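Local structure of inositol 2-dehydrogenase/D-chiro-inositol 3-dehydrogenase (Lactobacillus casei, 4MIY) at residues A[259-263]-A[264-268]; A[15-18]-A[19-22]; A[163-166]-A[167-170]. The protein catalyses the NAD-dependent oxidation of myo-inositol and D-chiro-inositol to their corresponding keto derivatives (inososes). All coordinates share one frame; numbering follows the deposited sequence.

Contact 1: A[259-263]-A[264-268]; sequences ILRSN and ANQQT
R261 and Q266 stand opposite each other as a non-hydrogen-bonded pair in a short antiparallel beta hairpin, strands 259-262 and 265-268 joined by a type I' turn from S262 to N265. N263 and A264 form the corners, both with positive phi. On either side of this pair lie hydrogen-bonded pairs. L260 N gives an almost straight bond to Q267 O (2.9 Å, 178°), in the carbonyl plane, and Q267 N returns one to L260 O. Next to the turn, S262 N meets N265 O at 3.1 Å nearly head-on to the carbonyl, whereas N265 N reaches S262 O from above the carbonyl plane.

The R261 side chain leaves CB on the same face of the hairpin as Q266. Its CG, anti to the carbonyl carbon (chi1 -74°), passes 4.2 Å from Q266 CG. The chain then runs extended through CD to NE, alongside the glutamine and pointing the same way. CZ ends 3.9 Å from Q266 CD, with the guanidinium stacked on the terminal amide, their planes 27° apart. At the tip, NH2 forms a salt bridge with E237 of a neighbouring subunit, so the guanidinium rests on Q266 of its own hairpin while its charge is paired across the interface. Strand 265-268 pairs with a strand of that subunit and residues 259-261 with one of a third subunit, so the hairpin is a sheet element shared across the assembly. At its open end, I259 CG2 packs 3.7 Å from Q266 CG, and I259 CG1 lies against T268 CG2 at 3.6 Å.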
ATOM      1  N   ILE A 259     -10.028  -0.995  -6.061  1.00 12.87           N
ATOM      2  CA  ILE A 259      -8.823  -1.403  -6.722  1.00 12.62           C
ATOM      3  C   ILE A 259      -9.185  -2.308  -7.879  1.00 13.14           C
ATOM      4  O   ILE A 259      -9.830  -3.272  -7.687  1.00 13.74           O
ATOM      5  CB  ILE A 259      -7.892  -2.143  -5.753  1.00 12.58           C
ATOM      6  CG1 ILE A 259      -7.500  -1.223  -4.582  1.00 15.55           C
ATOM      7  CG2 ILE A 259      -6.681  -2.602  -6.475  1.00 14.04           C
ATOM      8  CD1 ILE A 259      -6.857  -1.909  -3.465  1.00 20.30           C
ATOM      9  N   LEU A 260      -8.767  -1.918  -9.063  1.00 12.59           N
ATOM     10  CA  LEU A 260      -9.065  -2.635 -10.273  1.00 11.74           C
ATOM     11  C   LEU A 260      -7.856  -3.366 -10.812  1.00 10.96           C
ATOM     12  O   LEU A 260      -6.870  -2.783 -11.072  1.00 13.48           O
ATOM     13  CB  LEU A 260      -9.599  -1.680 -11.342  1.00 12.86           C
ATOM     14  CG  LEU A 260      -9.803  -2.250 -12.733  1.00 12.46           C
ATOM     15  CD1 LEU A 260     -10.938  -3.212 -12.724  1.00 14.76           C
ATOM     16  CD2 LEU A 260     -10.003  -1.159 -13.722  1.00 15.38           C
ATOM     17  N   ARG A 261      -7.994  -4.668 -10.928  1.00 12.35           N
ATOM     18  CA  ARG A 261      -7.044  -5.490 -11.653  1.00 12.01           C
ATOM     19  C   ARG A 261      -7.581  -5.791 -13.045  1.00 10.63           C
ATOM     20  O   ARG A 261      -8.549  -6.471 -13.178  1.00 11.78           O
ATOM     21  CB  ARG A 261      -6.792  -6.772 -10.920  1.00 11.99           C
ATOM     22  CG  ARG A 261      -5.926  -6.601  -9.679  1.00 13.92           C
ATOM     23  CD  ARG A 261      -6.009  -7.840  -8.838  1.00 13.96           C
ATOM     24  NE  ARG A 261      -4.891  -8.018  -7.967  1.00 18.96           N
ATOM     25  CZ  ARG A 261      -4.770  -7.390  -6.833  1.00 19.49           C
ATOM     26  NH1 ARG A 261      -5.714  -6.549  -6.453  1.00 19.36           N
ATOM     27  NH2 ARG A 261      -3.715  -7.629  -6.074  1.00 24.04           N
ATOM     28  N   SER A 262      -6.891  -5.252 -14.038  1.00 11.94           N
ATOM     29  CA  SER A 262      -7.326  -5.292 -15.421  1.00 12.32           C
ATOM     30  C   SER A 262      -6.199  -4.908 -16.354  1.00 13.34           C
ATOM     31  O   SER A 262      -5.492  -4.000 -16.108  1.00 14.18           O
ATOM     32  CB  SER A 262      -8.504  -4.353 -15.623  1.00 15.42           C
ATOM     33  OG  SER A 262      -8.982  -4.365 -16.934  1.00 15.54           O
ATOM     34  N   ASN A 263      -6.090  -5.639 -17.448  1.00 14.69           N
ATOM     35  CA  ASN A 263      -5.210  -5.265 -18.548  1.00 15.33           C
ATOM     36  C   ASN A 263      -3.760  -5.023 -18.118  1.00 16.88           C
ATOM     37  O   ASN A 263      -3.172  -4.045 -18.449  1.00 17.60           O
ATOM     38  CB  ASN A 263      -5.805  -4.058 -19.272  1.00 18.65           C
ATOM     39  CG  ASN A 263      -5.196  -3.824 -20.624  1.00 26.34           C
ATOM     40  OD1 ASN A 263      -4.868  -4.724 -21.329  1.00 29.90           O
ATOM     41  ND2 ASN A 263      -5.044  -2.593 -20.954  1.00 32.67           N
ATOM     42  N   ALA A 264      -3.241  -5.958 -17.342  1.00 15.33           N
ATOM     43  CA  ALA A 264      -1.877  -5.942 -16.857  1.00 14.08           C
ATOM     44  C   ALA A 264      -1.514  -4.801 -15.923  1.00 14.81           C
ATOM     45  O   ALA A 264      -0.385  -4.452 -15.808  1.00 14.91           O
ATOM     46  CB  ALA A 264      -0.876  -6.051 -17.999  1.00 17.00           C
ATOM     47  N   ASN A 265      -2.504  -4.237 -15.281  1.00 14.80           N
ATOM     48  CA  ASN A 265      -2.287  -3.191 -14.290  1.00 16.11           C
ATOM     49  C   ASN A 265      -3.201  -3.336 -13.089  1.00 13.98           C
ATOM     50  O   ASN A 265      -4.253  -3.925 -13.177  1.00 14.83           O
ATOM     51  CB  ASN A 265      -2.494  -1.805 -14.890  1.00 18.72           C
ATOM     52  CG  ASN A 265      -1.399  -1.415 -15.861  1.00 20.30           C
ATOM     53  OD1 ASN A 265      -0.285  -1.179 -15.483  1.00 22.69           O
ATOM     54  ND2 ASN A 265      -1.743  -1.362 -17.118  1.00 23.61           N
ATOM     55  N   GLN A 266      -2.763  -2.780 -11.995  1.00 14.10           N
ATOM     56  CA  GLN A 266      -3.554  -2.663 -10.810  1.00 13.10           C
ATOM     57  C   GLN A 266      -3.674  -1.165 -10.593  1.00 13.48           C
ATOM     58  O   GLN A 266      -2.700  -0.477 -10.625  1.00 16.62           O
ATOM     59  CB  GLN A 266      -2.846  -3.347  -9.653  1.00 15.92           C
ATOM     60  CG  GLN A 266      -3.623  -3.369  -8.371  1.00 20.39           C
ATOM     61  CD  GLN A 266      -2.875  -4.040  -7.235  1.00 31.10           C
ATOM     62  OE1 GLN A 266      -2.279  -5.072  -7.396  1.00 35.86           O
ATOM     63  NE2 GLN A 266      -2.896  -3.410  -6.091  1.00 33.57           N
ATOM     64  N   GLN A 267      -4.895  -0.689 -10.435  1.00 12.71           N
ATOM     65  CA  GLN A 267      -5.102   0.732 -10.362  1.00 13.77           C
ATOM     66  C   GLN A 267      -6.249   1.176  -9.508  1.00 14.59           C
ATOM     67  O   GLN A 267      -7.193   0.485  -9.313  1.00 13.30           O
ATOM     68  CB  GLN A 267      -5.229   1.348 -11.739  1.00 21.24           C
ATOM     69  CG  GLN A 267      -6.400   0.983 -12.458  1.00 21.94           C
ATOM     70  CD  GLN A 267      -6.390   1.477 -13.871  1.00 30.79           C
ATOM     71  OE1 GLN A 267      -7.122   2.342 -14.222  1.00 34.66           O
ATOM     72  NE2 GLN A 267      -5.565   0.906 -14.661  1.00 31.26           N
ATOM     73  N   THR A 268      -6.070   2.382  -8.994  1.00 14.14           N
ATOM     74  CA  THR A 268      -7.075   3.078  -8.240  1.00 14.40           C
ATOM     75  C   THR A 268      -7.254   4.474  -8.784  1.00 15.75           C
ATOM     76  O   THR A 268      -6.323   5.088  -9.139  1.00 16.97           O
ATOM     77  CB  THR A 268      -6.730   3.187  -6.731  1.00 18.75           C
ATOM     78  OG1 THR A 268      -5.478   3.832  -6.539  1.00 22.80           O
ATOM     79  CG2 THR A 268      -6.675   1.872  -6.114  1.00 20.92           C
TER

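Contact 2: A[15-18]-A[19-22]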
ATOM      1  N   ARG A  15     -22.637  29.987  -2.338  1.00 20.23           N
ATOM      2  CA  ARG A  15     -23.740  29.095  -2.509  1.00 20.58           C
ATOM      3  C   ARG A  15     -23.472  27.731  -1.895  1.00 20.05           C
ATOM      4  O   ARG A  15     -24.364  27.073  -1.439  1.00 20.70           O
ATOM      5  CB  ARG A  15     -24.045  28.904  -3.981  1.00 23.76           C
ATOM      6  CG  ARG A  15     -24.727  30.075  -4.653  1.00 24.12           C
ATOM      7  CD  ARG A  15     -24.693  29.925  -6.206  1.00 25.25           C
ATOM      8  NE  ARG A  15     -25.539  28.873  -6.691  1.00 27.49           N
ATOM      9  CZ  ARG A  15     -26.828  29.007  -6.942  1.00 31.63           C
ATOM     10  NH1 ARG A  15     -27.429  30.157  -6.764  1.00 31.27           N
ATOM     11  NH2 ARG A  15     -27.512  27.984  -7.372  1.00 32.48           N
ATOM     12  N   ALA A  16     -22.226  27.324  -1.931  1.00 20.33           N
ATOM     13  CA  ALA A  16     -21.858  26.059  -1.336  1.00 22.23           C
ATOM     14  C   ALA A  16     -21.968  26.080   0.189  1.00 18.92           C
ATOM     15  O   ALA A  16     -22.349  25.128   0.765  1.00 19.27           O
ATOM     16  CB  ALA A  16     -20.475  25.663  -1.771  1.00 22.45           C
ATOM     17  N   HIS A  17     -21.644  27.202   0.792  1.00 18.79           N
ATOM     18  CA  HIS A  17     -21.880  27.389   2.225  1.00 17.81           C
ATOM     19  C   HIS A  17     -23.373  27.450   2.559  1.00 18.88           C
ATOM     20  O   HIS A  17     -23.798  26.935   3.535  1.00 19.74           O
ATOM     21  CB  HIS A  17     -21.177  28.613   2.744  1.00 17.99           C
ATOM     22  CG  HIS A  17     -19.728  28.413   3.006  1.00 18.01           C
ATOM     23  ND1 HIS A  17     -19.231  27.252   3.528  1.00 21.91           N
ATOM     24  CD2 HIS A  17     -18.677  29.234   2.850  1.00 20.64           C
ATOM     25  CE1 HIS A  17     -17.932  27.357   3.655  1.00 18.58           C
ATOM     26  NE2 HIS A  17     -17.570  28.557   3.268  1.00 19.56           N
ATOM     27  N   ILE A  18     -24.150  28.103   1.711  1.00 19.76           N
ATOM     28  CA  ILE A  18     -25.592  28.083   1.873  1.00 21.47           C
ATOM     29  C   ILE A  18     -26.158  26.691   1.807  1.00 19.63           C
ATOM     30  O   ILE A  18     -26.983  26.323   2.581  1.00 21.08           O
ATOM     31  CB  ILE A  18     -26.300  28.985   0.830  1.00 21.34           C
ATOM     32  CG1 ILE A  18     -25.954  30.432   1.099  1.00 19.81           C
ATOM     33  CG2 ILE A  18     -27.793  28.709   0.776  1.00 23.63           C
ATOM     34  CD1 ILE A  18     -26.475  31.374   0.051  1.00 22.89           C
ATOM     35  N   ASP A  19     -25.696  25.929   0.836  1.00 21.08           N
ATOM     36  CA  ASP A  19     -26.073  24.546   0.729  1.00 22.19           C
ATOM     37  C   ASP A  19     -25.728  23.762   2.014  1.00 21.79           C
ATOM     38  O   ASP A  19     -26.496  22.978   2.489  1.00 20.13           O
ATOM     39  CB  ASP A  19     -25.375  23.920  -0.481  1.00 23.10           C
ATOM     40  CG  ASP A  19     -25.797  22.522  -0.716  1.00 28.32           C
ATOM     41  OD1 ASP A  19     -26.980  22.314  -0.863  1.00 29.33           O
ATOM     42  OD2 ASP A  19     -24.949  21.640  -0.723  1.00 31.10           O
ATOM     43  N   ARG A  20     -24.546  24.017   2.532  1.00 20.90           N
ATOM     44  CA  ARG A  20     -24.112  23.415   3.776  1.00 19.02           C
ATOM     45  C   ARG A  20     -25.061  23.741   4.914  1.00 21.56           C
ATOM     46  O   ARG A  20     -25.514  22.873   5.595  1.00 19.15           O
ATOM     47  CB  ARG A  20     -22.667  23.827   4.119  1.00 19.00           C
ATOM     48  CG  ARG A  20     -21.624  22.905   3.497  1.00 22.72           C
ATOM     49  CD  ARG A  20     -20.202  23.197   3.845  1.00 21.44           C
ATOM     50  NE  ARG A  20     -19.622  24.246   3.047  1.00 20.08           N
ATOM     51  CZ  ARG A  20     -19.060  24.079   1.864  1.00 21.61           C
ATOM     52  NH1 ARG A  20     -18.976  22.903   1.301  1.00 23.74           N
ATOM     53  NH2 ARG A  20     -18.556  25.104   1.260  1.00 23.25           N
ATOM     54  N   LEU A  21     -25.381  25.009   5.054  1.00 19.37           N
ATOM     55  CA  LEU A  21     -26.208  25.472   6.144  1.00 19.98           C
ATOM     56  C   LEU A  21     -27.647  25.038   5.998  1.00 22.39           C
ATOM     57  O   LEU A  21     -28.323  24.868   6.953  1.00 24.33           O
ATOM     58  CB  LEU A  21     -26.123  26.971   6.289  1.00 17.39           C
ATOM     59  CG  LEU A  21     -24.731  27.469   6.614  1.00 18.02           C
ATOM     60  CD1 LEU A  21     -24.670  28.879   6.358  1.00 21.47           C
ATOM     61  CD2 LEU A  21     -24.344  27.213   8.029  1.00 19.71           C
ATOM     62  N   THR A  22     -28.070  24.815   4.773  1.00 23.10           N
ATOM     63  CA  THR A  22     -29.470  24.528   4.485  1.00 23.47           C
ATOM     64  C   THR A  22     -29.779  23.064   4.383  1.00 26.16           C
ATOM     65  O   THR A  22     -30.807  22.593   4.811  1.00 27.83           O
ATOM     66  CB  THR A  22     -29.846  25.201   3.151  1.00 25.83           C
ATOM     67  OG1 THR A  22     -29.575  26.593   3.270  1.00 23.54           O
ATOM     68  CG2 THR A  22     -31.275  25.004   2.820  1.00 25.21           C
TER
HETATM   69  O   HOH W   1     -22.209  22.434  -0.173  1.00 27.48           O
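R20 NE donates to H17 ND1 across one turn of the helix, 3.1 Å long with an N-H...N angle of 157°. The imidazole nitrogen lies in the guanidinium plane, at its edge, but the arginine nitrogen is tilted 28° out of the ring plane, and the two flat groups stand steeply to one another. A bend at chi3 (-82°) turns the R20 chain back along the helix and brings NE to the ring. The same bend sets one face of the guanidinium over A16 O, 3.6 Å above its plane. H17 NE2 is bonded to E96, and F94 meets the ring edge-to-face, so the imidazole is gripped at both nitrogens. A leucine in place of R20 would probably leave H17 ND1 without its donor and the ring less firmly fixed in rotation. One turn further on, T22 OG1, set anti to its carbonyl carbon, donates to I18 O at 2.7 Å. T22 N reaches the same oxygen from the opposite face of the carbonyl plane.

All this belongs to helix 12-24, the first helix of the Rossmann fold, which links strands 3-8 and 28-34 in a beta-alpha-beta unit; the H17 side chain is about 6 Å from the bound NAD. A water donates to both A16 O and D19 OD2, linking backbone and carboxylate about one turn apart, while D19 OD1 is bonded to N23. A16 CB packs 3.6 Å from R20 NH2, and R20 also touches Y282 and N283 of helix 279-294. L21 CG rests 3.3 Å from H17 O, and its side chain also packs on V286 of that helix and on A28 and V30.

Contact 3: A[163-166]-A[167-170]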
ATOM      1  N   ASN A 163      -7.806  32.636 -15.697  1.00 23.79           N
ATOM      2  CA  ASN A 163      -7.592  33.740 -14.834  1.00 21.41           C
ATOM      3  C   ASN A 163      -6.573  33.514 -13.704  1.00 23.52           C
ATOM      4  O   ASN A 163      -6.381  34.365 -12.892  1.00 25.15           O
ATOM      5  CB  ASN A 163      -8.937  34.161 -14.280  1.00 25.10           C
ATOM      6  CG  ASN A 163      -9.339  33.357 -13.111  1.00 31.06           C
ATOM      7  OD1 ASN A 163      -9.093  32.194 -13.043  1.00 33.78           O
ATOM      8  ND2 ASN A 163      -9.939  34.006 -12.150  1.00 36.61           N
ATOM      9  N   TYR A 164      -5.929  32.360 -13.685  1.00 18.60           N
ATOM     10  CA  TYR A 164      -5.034  32.015 -12.589  1.00 20.32           C
ATOM     11  C   TYR A 164      -3.663  32.596 -12.777  1.00 17.08           C
ATOM     12  O   TYR A 164      -3.020  32.317 -13.727  1.00 20.14           O
ATOM     13  CB  TYR A 164      -4.954  30.502 -12.447  1.00 18.57           C
ATOM     14  CG  TYR A 164      -4.276  29.957 -11.220  1.00 16.71           C
ATOM     15  CD1 TYR A 164      -2.906  29.871 -11.143  1.00 17.22           C
ATOM     16  CD2 TYR A 164      -5.007  29.459 -10.157  1.00 19.35           C
ATOM     17  CE1 TYR A 164      -2.298  29.360 -10.036  1.00 19.01           C
ATOM     18  CE2 TYR A 164      -4.386  28.935  -9.047  1.00 17.25           C
ATOM     19  CZ  TYR A 164      -3.051  28.874  -8.999  1.00 16.54           C
ATOM     20  OH  TYR A 164      -2.417  28.349  -7.920  1.00 18.76           O
ATOM     21  N   SER A 165      -3.217  33.369 -11.814  1.00 18.68           N
ATOM     22  CA  SER A 165      -1.996  34.131 -11.960  1.00 21.06           C
ATOM     23  C   SER A 165      -0.867  33.570 -11.124  1.00 19.53           C
ATOM     24  O   SER A 165      -1.088  32.762 -10.270  1.00 18.35           O
ATOM     25  CB  SER A 165      -2.258  35.561 -11.501  1.00 21.47           C
ATOM     26  OG  SER A 165      -2.488  35.612 -10.116  1.00 21.04           O
ATOM     27  N   ASN A 166       0.341  34.033 -11.379  1.00 17.56           N
ATOM     28  CA  ASN A 166       1.485  33.634 -10.600  1.00 16.93           C
ATOM     29  C   ASN A 166       1.275  33.875  -9.118  1.00 20.90           C
ATOM     30  O   ASN A 166       1.696  33.110  -8.319  1.00 19.28           O
ATOM     31  CB  ASN A 166       2.763  34.327 -11.065  1.00 17.63           C
ATOM     32  CG  ASN A 166       3.992  33.604 -10.637  1.00 18.10           C
ATOM     33  OD1 ASN A 166       4.101  32.428 -10.862  1.00 18.53           O
ATOM     34  ND2 ASN A 166       4.907  34.291 -10.011  1.00 19.70           N
ATOM     35  N   GLU A 167       0.624  34.976  -8.788  1.00 20.33           N
ATOM     36  CA  GLU A 167       0.410  35.340  -7.421  1.00 21.78           C
ATOM     37  C   GLU A 167      -0.590  34.413  -6.739  1.00 18.65           C
ATOM     38  O   GLU A 167      -0.499  34.179  -5.572  1.00 19.40           O
ATOM     39  CB  GLU A 167      -0.021  36.783  -7.372  1.00 25.73           C
ATOM     40  CG  GLU A 167       1.070  37.765  -7.858  1.00 29.36           C
ATOM     41  CD  GLU A 167       1.279  37.911  -9.420  1.00 33.56           C
ATOM     42  OE1 GLU A 167       0.479  37.490 -10.258  1.00 27.92           O
ATOM     43  OE2 GLU A 167       2.310  38.472  -9.797  1.00 42.94           O
ATOM     44  N   MET A 168      -1.530  33.907  -7.494  1.00 17.83           N
ATOM     45  CA  MET A 168      -2.508  32.975  -6.982  1.00 19.28           C
ATOM     46  C   MET A 168      -1.928  31.630  -6.578  1.00 18.76           C
ATOM     47  O   MET A 168      -2.513  30.935  -5.805  1.00 18.75           O
ATOM     48  CB  MET A 168      -3.627  32.790  -7.978  1.00 18.05           C
ATOM     49  CG  MET A 168      -4.582  33.966  -7.979  1.00 21.78           C
ATOM     50  SD  MET A 168      -5.546  34.214  -9.448  1.00 22.92           S
ATOM     51  CE  MET A 168      -6.624  32.857  -9.396  1.00 22.54           C
ATOM     52  N   ALA A 169      -0.759  31.313  -7.084  1.00 18.39           N
ATOM     53  CA  ALA A 169      -0.062  30.149  -6.608  1.00 18.09           C
ATOM     54  C   ALA A 169       0.177  30.260  -5.130  1.00 19.23           C
ATOM     55  O   ALA A 169       0.209  29.292  -4.449  1.00 17.68           O
ATOM     56  CB  ALA A 169       1.248  29.958  -7.338  1.00 18.16           C
ATOM     57  N   ILE A 170       0.356  31.480  -4.659  1.00 16.66           N
ATOM     58  CA  ILE A 170       0.455  31.739  -3.232  1.00 17.16           C
ATOM     59  C   ILE A 170      -0.935  31.942  -2.605  1.00 18.96           C
ATOM     60  O   ILE A 170      -1.323  31.231  -1.742  1.00 19.79           O
ATOM     61  CB  ILE A 170       1.348  32.975  -2.918  1.00 17.35           C
ATOM     62  CG1 ILE A 170       2.702  32.900  -3.597  1.00 18.68           C
ATOM     63  CG2 ILE A 170       1.520  33.172  -1.429  1.00 19.51           C
ATOM     64  CD1 ILE A 170       3.453  31.658  -3.394  1.00 20.06           C
TER
HETATM   65  O   HOH W   2       4.941  37.226  -9.258  1.00 36.11           O
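The sulfur of M168 accepts a weak hydrogen bond from the backbone N-H of S165, fairly straight (156°) and 3.4 Å from S165 N to SD. The same side chain folds over an aromatic ring. M168 CB sits almost on the normal of the Y164 ring, 4.0 Å from its centroid, in a CH-pi contact, and SD stands obliquely 5.2 Å from that centroid, a Met-aromatic contact. A bend at chi3 (69°) carries the methyl group back toward the tyrosine, where CE packs 3.8 Å from Y164 CD2. The far end of the tyrosine is held by a hydrogen bond between Y164 OH and T173 OG1, farther along helix 168-185, and Y164 OH lies 3.2 Å from A169 CA.

N166 binds through both ends. Its OD1 accepts from H209 N, and ND2 bonds Y196 OH as well as a water that donates to E167 OE2. These bonds fix the rotation of the buried amide and satisfy its polar atoms, and the bent E167 chain swings round to meet the water. The N166 carbonyl takes A169 N at 3.3 Å, from well above its plane, and is also hydrogen-bonded to Q321 of helix 304-323. I170, on helix 168-185, packs against A314, A317 and N318 of helix 304-323.

S165 OG lies between its backbone N and carbonyl carbon (chi1 68°), a placing that turns the hydroxyl oxygen toward M168 N, 3.3 Å away. M168 N also makes a weak bond to S165 O. Serine side chain to M168 amide, and S165 amide to the M168 side chain, are the reciprocal bonds of a capping box. Here a methionine sulfur takes the place of a carboxylate, in the turn leading into helix 168-185 of the C-terminal alpha/beta domain.

How the contacts relate
Contact 1 is a surface hairpin, its centre about 35 Å from the centre of the chain, while contacts 2 and 3 are partly buried at about 17 and 15 Å. No two of the three touch; contacts 2 and 3 are nearest, with closest atoms about 16 Å apart. Contact 2 lies in the Rossmann part, whereas contacts 1 and 3 both belong to the C-terminal alpha/beta part but to different elements of it. The chemistry follows the setting: contact 1 relies on strand bonds continued into neighbouring subunits, contact 2 on helix bonds plus an arginine-histidine bond near NAD, and contact 3 on capping, a sulfur and a ring. No other subunit touches contacts 2 or 3.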